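Local coordinates for galactofuranose-binding protein YtfQ (Escherichia coli, PDB 2VK2) that binds galactofuranose in the periplasm, in both its alpha and beta forms, as the solute-binding component of the ABC transporter YtfQRT-YjfF, at residues K98-E112 and T267-L279. Numbering follows the deposited sequence.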
# COMPACT_ATOMS: atom_id res chain seq x y z
N LYS A 98 2.72 10.41 -20.44
CA LYS A 98 3.54 9.50 -19.64
C LYS A 98 5.00 9.95 -19.55
O LYS A 98 5.77 9.41 -18.75
CB LYS A 98 3.49 8.08 -20.23
CG LYS A 98 2.09 7.52 -20.45
CD LYS A 98 1.31 7.42 -19.15
CE LYS A 98 0.00 6.67 -19.35
NZ LYS A 98 -0.92 7.39 -20.27
N SER A 99 5.39 10.94 -20.35
CA SER A 99 6.74 11.50 -20.28
C SER A 99 6.91 12.47 -19.11
O SER A 99 8.01 12.99 -18.90
CB SER A 99 7.11 12.18 -21.60
OG SER A 99 6.50 13.45 -21.73
N LEU A 100 5.85 12.72 -18.35
CA LEU A 100 5.92 13.58 -17.17
C LEU A 100 6.64 12.95 -15.98
O LEU A 100 6.84 13.60 -14.96
CB LEU A 100 4.51 14.03 -16.75
CG LEU A 100 3.84 15.06 -17.67
CD1 LEU A 100 2.40 15.27 -17.26
CD2 LEU A 100 4.60 16.38 -17.67
N TYR A 101 7.01 11.68 -16.09
CA TYR A 101 7.80 11.02 -15.05
C TYR A 101 8.62 9.89 -15.67
O TYR A 101 8.32 9.43 -16.77
CB TYR A 101 6.89 10.47 -13.95
CG TYR A 101 5.94 9.41 -14.42
CD1 TYR A 101 6.29 8.07 -14.35
CD2 TYR A 101 4.69 9.74 -14.94
CE1 TYR A 101 5.43 7.08 -14.79
CE2 TYR A 101 3.82 8.75 -15.37
CZ TYR A 101 4.20 7.43 -15.29
OH TYR A 101 3.36 6.43 -15.72
N MET A 102 9.65 9.45 -14.95
CA MET A 102 10.58 8.45 -15.47
C MET A 102 10.01 7.05 -15.38
O MET A 102 9.93 6.33 -16.38
CB MET A 102 11.89 8.51 -14.68
CG MET A 102 12.62 9.84 -14.80
SD MET A 102 13.39 10.06 -16.40
CE MET A 102 14.88 9.09 -16.16
N THR A 103 9.62 6.65 -14.17
CA THR A 103 9.06 5.33 -13.94
C THR A 103 8.20 5.35 -12.69
O THR A 103 8.28 6.29 -11.90
CB THR A 103 10.18 4.27 -13.77
OG1 THR A 103 9.61 2.95 -13.81
CG2 THR A 103 10.93 4.45 -12.45
N THR A 104 7.37 4.33 -12.55
CA THR A 104 6.66 4.05 -11.30
C THR A 104 7.19 2.73 -10.75
O THR A 104 7.14 1.71 -11.44
CB THR A 104 5.14 3.93 -11.51
OG1 THR A 104 4.65 5.10 -12.18
CG2 THR A 104 4.42 3.78 -10.17
N VAL A 105 7.72 2.77 -9.53
CA VAL A 105 8.12 1.56 -8.83
C VAL A 105 6.95 1.15 -7.94
O VAL A 105 6.54 1.92 -7.07
CB VAL A 105 9.37 1.77 -7.96
CG1 VAL A 105 9.79 0.46 -7.31
CG2 VAL A 105 10.50 2.34 -8.80
N THR A 106 6.41 -0.03 -8.15
CA THR A 106 5.16 -0.41 -7.50
C THR A 106 4.91 -1.90 -7.64
O THR A 106 5.46 -2.55 -8.52
CB THR A 106 3.97 0.38 -8.13
OG1 THR A 106 2.75 0.05 -7.47
CG2 THR A 106 3.85 0.08 -9.63
N ALA A 107 4.09 -2.44 -6.75
CA ALA A 107 3.53 -3.76 -6.96
C ALA A 107 2.44 -3.68 -8.03
O ALA A 107 1.97 -2.59 -8.39
CB ALA A 107 2.96 -4.31 -5.67
N ASP A 108 2.05 -4.84 -8.54
CA ASP A 108 0.83 -4.98 -9.32
C ASP A 108 -0.28 -5.08 -8.28
O ASP A 108 -0.50 -6.13 -7.67
CB ASP A 108 0.90 -6.23 -10.20
CG ASP A 108 -0.36 -6.47 -11.00
OD1 ASP A 108 -1.41 -5.86 -10.70
OD2 ASP A 108 -0.30 -7.30 -11.93
N ASN A 109 -0.97 -3.96 -8.05
CA ASN A 109 -1.93 -3.87 -6.95
C ASN A 109 -3.25 -4.56 -7.28
O ASN A 109 -3.97 -4.98 -6.37
CB ASN A 109 -2.14 -2.41 -6.56
CG ASN A 109 -0.83 -1.72 -6.23
OD1 ASN A 109 -0.13 -2.08 -5.29
ND2 ASN A 109 -0.48 -0.72 -7.03
N ILE A 110 -3.55 -4.69 -8.57
CA ILE A 110 -4.68 -5.51 -9.00
C ILE A 110 -4.40 -6.96 -8.61
O ILE A 110 -5.26 -7.64 -8.04
CB ILE A 110 -4.95 -5.39 -10.52
CG1 ILE A 110 -5.27 -3.93 -10.89
CG2 ILE A 110 -6.09 -6.31 -10.92
CD1 ILE A 110 -5.55 -3.71 -12.36
N LEU A 111 -3.19 -7.43 -8.91
CA LEU A 111 -2.77 -8.78 -8.52
C LEU A 111 -2.87 -9.01 -7.02
O LEU A 111 -3.31 -10.06 -6.58
CB LEU A 111 -1.34 -9.06 -8.99
CG LEU A 111 -0.72 -10.38 -8.52
CD1 LEU A 111 -1.49 -11.58 -9.08
CD2 LEU A 111 0.75 -10.44 -8.91
N GLU A 112 -2.44 -8.04 -6.22
CA GLU A 112 -2.53 -8.17 -4.76
C GLU A 112 -3.96 -8.47 -4.33
O GLU A 112 -4.19 -9.36 -3.51
CB GLU A 112 -2.04 -6.90 -4.07
CG GLU A 112 -0.55 -6.64 -4.18
CD GLU A 112 -0.16 -5.29 -3.62
OE1 GLU A 112 -0.97 -4.36 -3.75
OE2 GLU A 112 0.94 -5.17 -3.05
N THR A 267 20.63 6.50 -19.49
CA THR A 267 19.80 5.31 -19.66
C THR A 267 18.44 5.53 -19.01
O THR A 267 18.36 5.75 -17.80
CB THR A 267 20.46 4.06 -19.04
OG1 THR A 267 21.72 3.82 -19.66
CG2 THR A 267 19.57 2.83 -19.22
N MET A 268 17.38 5.47 -19.81
CA MET A 268 16.02 5.64 -19.30
C MET A 268 15.50 4.31 -18.77
O MET A 268 15.73 3.26 -19.39
CB MET A 268 15.09 6.16 -20.40
CG MET A 268 15.43 7.57 -20.89
SD MET A 268 15.00 8.87 -19.72
CE MET A 268 13.21 8.79 -19.76
N PRO A 269 14.79 4.33 -17.63
CA PRO A 269 14.20 3.10 -17.12
C PRO A 269 12.93 2.73 -17.89
O PRO A 269 12.40 3.54 -18.64
CB PRO A 269 13.84 3.46 -15.68
CG PRO A 269 13.55 4.91 -15.73
CD PRO A 269 14.49 5.48 -16.76
N GLU A 270 12.46 1.50 -17.69
CA GLU A 270 11.14 1.11 -18.17
C GLU A 270 10.11 1.95 -17.42
O GLU A 270 10.36 2.37 -16.29
CB GLU A 270 10.89 -0.39 -17.95
CG GLU A 270 11.88 -1.32 -18.66
CD GLU A 270 11.84 -1.20 -20.18
OE1 GLU A 270 10.78 -0.83 -20.74
OE2 GLU A 270 12.88 -1.48 -20.82
N LYS A 271 8.97 2.20 -18.05
CA LYS A 271 7.96 3.09 -17.48
C LYS A 271 7.31 2.51 -16.23
O LYS A 271 6.86 3.26 -15.36
CB LYS A 271 6.89 3.42 -18.53
CG LYS A 271 5.93 4.57 -18.15
CD LYS A 271 6.63 5.90 -17.88
CE LYS A 271 7.42 6.40 -19.08
NZ LYS A 271 7.97 7.77 -18.84
N LEU A 272 7.24 1.18 -16.15
CA LEU A 272 6.67 0.49 -14.99
C LEU A 272 7.71 -0.49 -14.45
O LEU A 272 8.17 -1.38 -15.16
CB LEU A 272 5.40 -0.26 -15.40
CG LEU A 272 4.67 -1.05 -14.30
CD1 LEU A 272 4.19 -0.13 -13.19
CD2 LEU A 272 3.49 -1.81 -14.90
N THR A 273 8.06 -0.31 -13.18
CA THR A 273 9.02 -1.16 -12.50
C THR A 273 8.29 -1.94 -11.41
O THR A 273 8.00 -1.41 -10.34
CB THR A 273 10.15 -0.32 -11.88
OG1 THR A 273 10.75 0.50 -12.90
CG2 THR A 273 11.22 -1.21 -11.26
N LEU A 274 7.95 -3.19 -11.70
CA LEU A 274 7.13 -4.00 -10.80
C LEU A 274 7.94 -4.70 -9.72
O LEU A 274 9.03 -5.22 -9.98
CB LEU A 274 6.32 -5.04 -11.57
CG LEU A 274 5.14 -4.52 -12.40
CD1 LEU A 274 4.48 -5.67 -13.14
CD2 LEU A 274 4.12 -3.80 -11.52
N THR A 275 7.40 -4.71 -8.51
CA THR A 275 7.93 -5.52 -7.41
C THR A 275 7.10 -6.80 -7.29
O THR A 275 6.01 -6.89 -7.86
CB THR A 275 7.90 -4.75 -6.08
OG1 THR A 275 6.55 -4.41 -5.75
CG2 THR A 275 8.72 -3.46 -6.19
N LYS A 276 7.63 -7.78 -6.57
CA LYS A 276 7.01 -9.11 -6.47
C LYS A 276 5.97 -9.19 -5.36
O LYS A 276 6.20 -8.71 -4.25
CB LYS A 276 8.09 -10.17 -6.23
CG LYS A 276 7.56 -11.60 -6.14
CD LYS A 276 8.68 -12.64 -6.03
CE LYS A 276 9.45 -12.81 -7.34
NZ LYS A 276 8.56 -13.18 -8.48
N SER A 277 4.83 -9.82 -5.66
CA SER A 277 3.76 -10.05 -4.69
C SER A 277 3.64 -11.54 -4.36
O SER A 277 3.61 -12.37 -5.26
CB SER A 277 2.42 -9.57 -5.24
OG SER A 277 2.45 -8.19 -5.54
N THR A 278 3.55 -11.85 -3.07
CA THR A 278 3.43 -13.24 -2.61
C THR A 278 2.40 -13.34 -1.49
O THR A 278 2.44 -12.56 -0.53
CB THR A 278 4.78 -13.76 -2.07
OG1 THR A 278 5.81 -13.53 -3.05
CG2 THR A 278 4.69 -15.26 -1.76
N LEU A 279 1.49 -14.30 -1.62
CA LEU A 279 0.51 -14.59 -0.57
C LEU A 279 1.16 -15.38 0.56
O LEU A 279 1.84 -16.38 0.31
CB LEU A 279 -0.66 -15.40 -1.14
CG LEU A 279 -1.77 -15.78 -0.16
CD1 LEU A 279 -2.57 -14.56 0.25
CD2 LEU A 279 -2.67 -16.83 -0.79
O HOH W 1 4.30 3.92 -14.82
O HOH W 2 11.65 6.24 -18.61
O HOH W 3 3.32 -7.30 -7.89
O HOH W 4 2.97 -6.82 -3.30
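Lys271 starts out with CG trans to its own backbone N (chi1 -168°), then bends twice, at chi2 and chi3, and this brings the chain back to Tyr101. Its NZ gives one hydrogen bond to Tyr101 O at 2.7 Å, almost in line with the carbonyl, and another to Lys98 O from above that carbonyl's plane; a weak, longer one goes to Met102 O. Lys271 NZ also stands over the Tyr101 ring as a cation-pi partner, 5.0 Å from its centroid, while Lys271 CD packs 3.5 Å from Tyr101 CE1. With a methionine in this place the Lys98 and Tyr101 carbonyls would probably lose the charged donor they share, leaving the 98-101 turn less firmly tied to 267-279.

In Thr103, chi1 of -169° swings OG1 beside the carbonyl carbon, where it donates to Glu270 O at 2.7 Å. Beyond it the strands run parallel: Thr104 N bonds to Lys271 O, Thr273 N to Thr104 O, Thr106 N to Thr273 O and Thr275 N to Thr106 O. Thr106 CG2 meets Leu272 CD1 at 3.6 Å on one face of the sheet; on the other, Val105 lies alongside Thr273. Farther on, one water joins Asp108 N to Thr275 O and Ser277 OG.

Strand 272-274 is outermost in the parallel sheet, with 103-106 between it and 86-89. Helix 252-265 covers Met102, Val105 and Pro269. Past these strands both segments cross toward the other lobe, as hinge connections of a two-lobed periplasmic binding protein do: 98-112 into helix 109-124, whose Glu112 salt-bridges the sugar-binding Arg146, and 267-279 into strand 278-280 of the second sheet.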